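Local coordinates for hypoxanthine-guanine phosphoribosyltransferase (PDB 1PZM), which probably converts hypoxanthine and guanine to their nucleoside monophosphates in purine salvage, by transferring the 5-phosphoribosyl group from 5-phosphoribosyl pyrophosphate, at residues 56-61 with 85-90; 28-33 with 192-197. One frame throughout, in Å; residues are numbered along the deposited sequence.

Interaction 1 of 2, residues 56-61 with 85-90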
# COMPACT_ATOMS: atom_id res chain seq x y z
N ASP A 56 -5.25 4.61 -21.22
CA ASP A 56 -3.95 4.71 -21.91
C ASP A 56 -3.14 5.94 -21.57
O ASP A 56 -1.96 6.02 -21.90
CB ASP A 56 -4.10 4.68 -23.43
CG ASP A 56 -3.99 3.29 -24.00
OD1 ASP A 56 -3.10 2.47 -23.58
OD2 ASP A 56 -4.77 2.94 -24.91
N ASN A 57 -3.80 6.92 -20.96
CA ASN A 57 -3.17 8.18 -20.57
C ASN A 57 -3.77 8.58 -19.22
O ASN A 57 -4.57 9.51 -19.12
CB ASN A 57 -3.40 9.23 -21.69
CG ASN A 57 -2.88 10.61 -21.35
OD1 ASN A 57 -1.78 10.79 -20.81
ND2 ASN A 57 -3.68 11.62 -21.67
N PRO A 58 -3.42 7.82 -18.18
CA PRO A 58 -4.04 7.95 -16.86
C PRO A 58 -3.27 8.90 -15.96
O PRO A 58 -2.27 9.43 -16.42
CB PRO A 58 -3.90 6.53 -16.30
CG PRO A 58 -2.60 6.08 -16.88
CD PRO A 58 -2.42 6.73 -18.20
N LEU A 59 -3.73 9.12 -14.73
CA LEU A 59 -2.90 9.73 -13.67
C LEU A 59 -2.09 8.63 -13.04
O LEU A 59 -2.67 7.65 -12.51
CB LEU A 59 -3.77 10.28 -12.55
CG LEU A 59 -3.09 11.07 -11.44
CD1 LEU A 59 -2.22 12.15 -12.01
CD2 LEU A 59 -4.22 11.70 -10.57
N TYR A 60 -0.78 8.78 -13.11
CA TYR A 60 0.13 7.87 -12.45
C TYR A 60 0.33 8.33 -11.04
O TYR A 60 0.86 9.43 -10.83
CB TYR A 60 1.48 7.85 -13.16
CG TYR A 60 1.48 6.97 -14.39
CD1 TYR A 60 0.95 7.43 -15.61
CD2 TYR A 60 2.04 5.67 -14.34
CE1 TYR A 60 1.00 6.59 -16.76
CE2 TYR A 60 2.08 4.83 -15.48
CZ TYR A 60 1.56 5.32 -16.67
OH TYR A 60 1.59 4.54 -17.76
N LEU A 61 -0.03 7.48 -10.08
CA LEU A 61 0.26 7.79 -8.67
C LEU A 61 1.61 7.13 -8.37
O LEU A 61 1.75 5.90 -8.54
CB LEU A 61 -0.84 7.23 -7.75
CG LEU A 61 -2.27 7.81 -7.92
CD1 LEU A 61 -3.26 7.07 -7.03
CD2 LEU A 61 -2.30 9.31 -7.64
N PRO A 85 -9.00 7.79 -14.00
CA PRO A 85 -8.36 6.50 -14.25
C PRO A 85 -6.96 6.57 -13.68
O PRO A 85 -6.30 7.60 -13.89
CB PRO A 85 -8.34 6.38 -15.78
CG PRO A 85 -8.42 7.84 -16.30
CD PRO A 85 -9.10 8.64 -15.21
N VAL A 86 -6.52 5.52 -12.97
CA VAL A 86 -5.15 5.56 -12.45
C VAL A 86 -4.30 4.35 -12.73
O VAL A 86 -4.83 3.25 -12.96
CB VAL A 86 -5.04 5.90 -10.95
CG1 VAL A 86 -6.09 6.97 -10.47
CG2 VAL A 86 -4.89 4.72 -10.06
N LYS A 87 -2.98 4.58 -12.73
CA LYS A 87 -1.97 3.48 -12.65
C LYS A 87 -1.05 3.81 -11.47
O LYS A 87 -0.97 4.98 -11.03
CB LYS A 87 -1.19 3.35 -13.95
CG LYS A 87 -2.01 2.80 -15.11
CD LYS A 87 -1.15 2.63 -16.37
CE LYS A 87 -1.96 2.03 -17.53
NZ LYS A 87 -1.23 2.04 -18.87
N VAL A 88 -0.40 2.80 -10.92
CA VAL A 88 0.31 2.96 -9.66
C VAL A 88 1.74 2.51 -9.86
O VAL A 88 2.01 1.49 -10.53
CB VAL A 88 -0.39 2.17 -8.52
CG1 VAL A 88 0.35 2.35 -7.18
CG2 VAL A 88 -1.85 2.68 -8.35
N GLU A 89 2.66 3.32 -9.34
CA GLU A 89 4.10 3.00 -9.33
C GLU A 89 4.58 3.15 -7.89
O GLU A 89 4.00 3.91 -7.10
CB GLU A 89 4.93 3.96 -10.21
CG GLU A 89 4.72 3.82 -11.71
CD GLU A 89 5.04 2.42 -12.28
OE1 GLU A 89 5.86 1.64 -11.70
OE2 GLU A 89 4.45 2.10 -13.33
N PHE A 90 5.61 2.40 -7.57
CA PHE A 90 6.19 2.41 -6.25
C PHE A 90 7.66 2.87 -6.30
O PHE A 90 8.48 2.31 -7.01
CB PHE A 90 6.03 1.02 -5.64
CG PHE A 90 4.57 0.66 -5.38
CD1 PHE A 90 3.93 1.08 -4.21
CD2 PHE A 90 3.85 -0.03 -6.33
CE1 PHE A 90 2.59 0.80 -3.98
CE2 PHE A 90 2.49 -0.38 -6.09
CZ PHE A 90 1.85 0.07 -4.94
O HOH W 1 -0.34 4.35 -19.58
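Residues L59, Y60 and L61 pair in parallel with V86, K87 and V88, joining two adjacent strands of the parallel sheet of the phosphoribosyltransferase domain. Four backbone hydrogen bonds set the register: L59 to P85, K87 to L59, L61 to K87 and E89 to L61. The two segment axes are 30° apart. The first two bonds run at 3.1 Å, L59 N to P85 O and K87 N to L59 O, whereas L61 N reaches K87 O at 2.8 Å.

On one face K87 carries the contact. Its extended chain lies side by side with Y60, with CB over the ring face toward the rim, a CH-pi contact at 4.2 Å from the centroid. Further out, K87 CD packs against Y60 OH at 3.6 Å, and the same aliphatic stem also meets the P58 ring, K87 CG to P58 CG at 3.8 Å. A water joins the polar ends, accepting from K87 NZ at 2.6 Å and bonded to Y60 OH at 2.7 Å. E89 CG approaches the ring edge of Y60, and its carboxylate is held by the backbone N of R113.

L59, L61 and V86 occupy the opposite face, where L61 CD1 meets V86 CG2 at 4.2 Å and all three side chains touch L79 of helix 69-81. Strand 120-125 adjoins strand 59-64, while V88 and F90 pack on F69 of the second subunit. Strand 59-64, helix 69-81 and strand 86-91 form a beta-alpha-beta crossover of the type I phosphoribosyltransferase fold.

Interaction 2 of 2, residues 28-33 with 192-197. Unlike the reference sequence in segment 192-197: E192 (reference Gly), L193 (reference Val), R194 (reference Pro).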
# COMPACT_ATOMS: atom_id res chain seq x y z
N VAL A 28 -5.48 13.13 14.07
CA VAL A 28 -6.51 13.10 13.03
C VAL A 28 -7.07 11.69 13.00
O VAL A 28 -6.29 10.73 12.92
CB VAL A 28 -5.92 13.38 11.60
CG1 VAL A 28 -7.07 13.63 10.58
CG2 VAL A 28 -4.90 14.58 11.62
N THR A 29 -8.41 11.56 13.06
CA THR A 29 -8.98 10.26 13.02
C THR A 29 -8.99 9.80 11.57
O THR A 29 -8.91 10.62 10.58
CB THR A 29 -10.38 10.19 13.59
OG1 THR A 29 -11.24 11.01 12.76
CG2 THR A 29 -10.43 10.77 15.02
N GLN A 30 -9.07 8.50 11.46
CA GLN A 30 -9.31 7.82 10.19
C GLN A 30 -10.47 8.47 9.34
O GLN A 30 -10.30 8.77 8.12
CB GLN A 30 -9.63 6.33 10.49
CG GLN A 30 -10.26 5.53 9.34
CD GLN A 30 -10.40 4.06 9.68
OE1 GLN A 30 -9.42 3.28 9.50
NE2 GLN A 30 -11.62 3.63 10.18
N GLU A 31 -11.61 8.68 10.00
CA GLU A 31 -12.79 9.29 9.35
C GLU A 31 -12.43 10.68 8.79
O GLU A 31 -12.85 11.06 7.68
CB GLU A 31 -13.93 9.44 10.40
CG GLU A 31 -14.51 8.05 10.78
CD GLU A 31 -13.48 7.04 11.38
OE1 GLU A 31 -12.68 7.43 12.26
OE2 GLU A 31 -13.56 5.81 11.00
N GLN A 32 -11.70 11.47 9.58
CA GLN A 32 -11.34 12.84 9.19
C GLN A 32 -10.34 12.78 8.01
O GLN A 32 -10.36 13.64 7.11
CB GLN A 32 -10.74 13.62 10.40
CG GLN A 32 -11.78 14.01 11.49
CD GLN A 32 -11.13 14.24 12.86
OE1 GLN A 32 -9.90 14.09 13.01
NE2 GLN A 32 -11.93 14.62 13.86
N VAL A 33 -9.43 11.80 8.03
CA VAL A 33 -8.44 11.64 6.93
C VAL A 33 -9.23 11.28 5.65
O VAL A 33 -9.05 11.87 4.57
CB VAL A 33 -7.43 10.49 7.22
CG1 VAL A 33 -6.58 10.14 5.99
CG2 VAL A 33 -6.49 10.83 8.42
N GLU A 192 0.53 0.50 11.16
CA GLU A 192 -0.83 -0.11 11.05
C GLU A 192 -1.98 0.62 11.76
O GLU A 192 -3.21 0.30 11.57
CB GLU A 192 -0.73 -1.59 11.48
CG GLU A 192 -0.63 -1.85 12.97
CD GLU A 192 0.76 -1.72 13.60
OE1 GLU A 192 1.60 -0.97 13.04
OE2 GLU A 192 1.00 -2.31 14.69
N LEU A 193 -1.65 1.58 12.61
CA LEU A 193 -2.75 2.23 13.33
C LEU A 193 -3.65 2.99 12.37
O LEU A 193 -3.17 3.59 11.38
CB LEU A 193 -2.25 3.23 14.40
CG LEU A 193 -1.10 2.80 15.34
CD1 LEU A 193 -0.78 3.96 16.36
CD2 LEU A 193 -1.33 1.50 16.02
N ARG A 194 -4.93 3.00 12.67
CA ARG A 194 -5.93 3.62 11.79
C ARG A 194 -5.95 5.13 11.89
O ARG A 194 -6.27 5.82 10.91
CB ARG A 194 -7.34 3.12 12.15
CG ARG A 194 -7.59 1.65 11.83
CD ARG A 194 -9.08 1.23 12.13
NE ARG A 194 -9.36 -0.13 11.67
CZ ARG A 194 -9.70 -0.47 10.43
NH1 ARG A 194 -9.79 0.46 9.47
NH2 ARG A 194 -9.96 -1.78 10.15
N ASP A 195 -5.58 5.66 13.05
CA ASP A 195 -5.63 7.10 13.26
C ASP A 195 -4.20 7.67 13.23
O ASP A 195 -3.20 6.95 13.39
CB ASP A 195 -6.30 7.48 14.58
CG ASP A 195 -7.70 6.88 14.74
OD1 ASP A 195 -8.58 6.99 13.86
OD2 ASP A 195 -7.99 6.26 15.78
N ILE A 196 -4.12 8.96 12.98
CA ILE A 196 -2.83 9.57 13.03
C ILE A 196 -2.65 10.15 14.43
O ILE A 196 -3.49 10.96 14.90
CB ILE A 196 -2.72 10.66 11.97
CG1 ILE A 196 -2.74 10.04 10.56
CG2 ILE A 196 -1.40 11.53 12.21
CD1 ILE A 196 -3.00 11.07 9.46
N CYS A 197 -1.55 9.76 15.08
CA CYS A 197 -1.33 10.16 16.47
C CYS A 197 -0.01 10.91 16.66
O CYS A 197 0.91 10.75 15.88
CB CYS A 197 -1.36 8.96 17.39
SG CYS A 197 -2.89 7.96 17.28
O HOH W 2 -7.21 4.21 8.54
O HOH W 3 -10.91 5.87 14.05
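Q30 and I196 lose the most surface in this contact, followed by V28, and they mark its polar and apolar sides. The CG of Q30 stands anti to the backbone N (chi1 165°), and the chain continues extended beside R194. Its OE1 accepts from R194 NH1 at 2.8 Å. The donor lies in the amide carbonyl plane on a lone pair, and OE1 lies in the guanidinium plane, although the two flat groups are 86° apart. A water also donates to OE1 and to R194 O, while Q30 NE2 donates to E31 OE2. The stronger partner of the guanidinium is D81 of the second subunit, in a salt bridge through NE.

The backbone N of Q30 donates to D195 OD1 at 2.9 Å, nearly straight at 175°, on the anti lone pair. This bond lies at the first turn of helix 30-48, where T29 is the N-cap: OG1 accepts from Q32 N and Q32 OE1 from T29 N, forming a capping box.

I196 and V28 form an antiparallel hydrogen-bonded pair, I196 N to V28 O at 2.8 Å and V28 N to I196 O at 3.1 Å. The I196 and V33 side chains cross at about a right angle, I196 CD1 to V33 CG2 at 3.6 Å. I196 also touches V179, a GMP-binding residue. In the small antiparallel sheet, strand 196-199 lies between 23-28 and 179-180; I196 and V33 both pack on L154 of strand 148-156.

The centres of the two contacts are 26 Å apart and their nearest atoms about 14 Å, so within one chain they do not touch. Along the chain, interaction 1 is nested within the loop closed by interaction 2: helix 30-48 starts in interaction 2, strand 59-64 follows, and strand 196-199 returns near the C-terminus. Interaction 1 belongs to the parallel sheet, interaction 2 to the small antiparallel sheet near bound GMP. Helix 30-48 links them physically, since I44 and Y48 near its far end touch L59. Both reach the dimer interface, and across it segments 85-90 and 192-197 do meet: E192 OE2 of one subunit accepts from V86 N of the other.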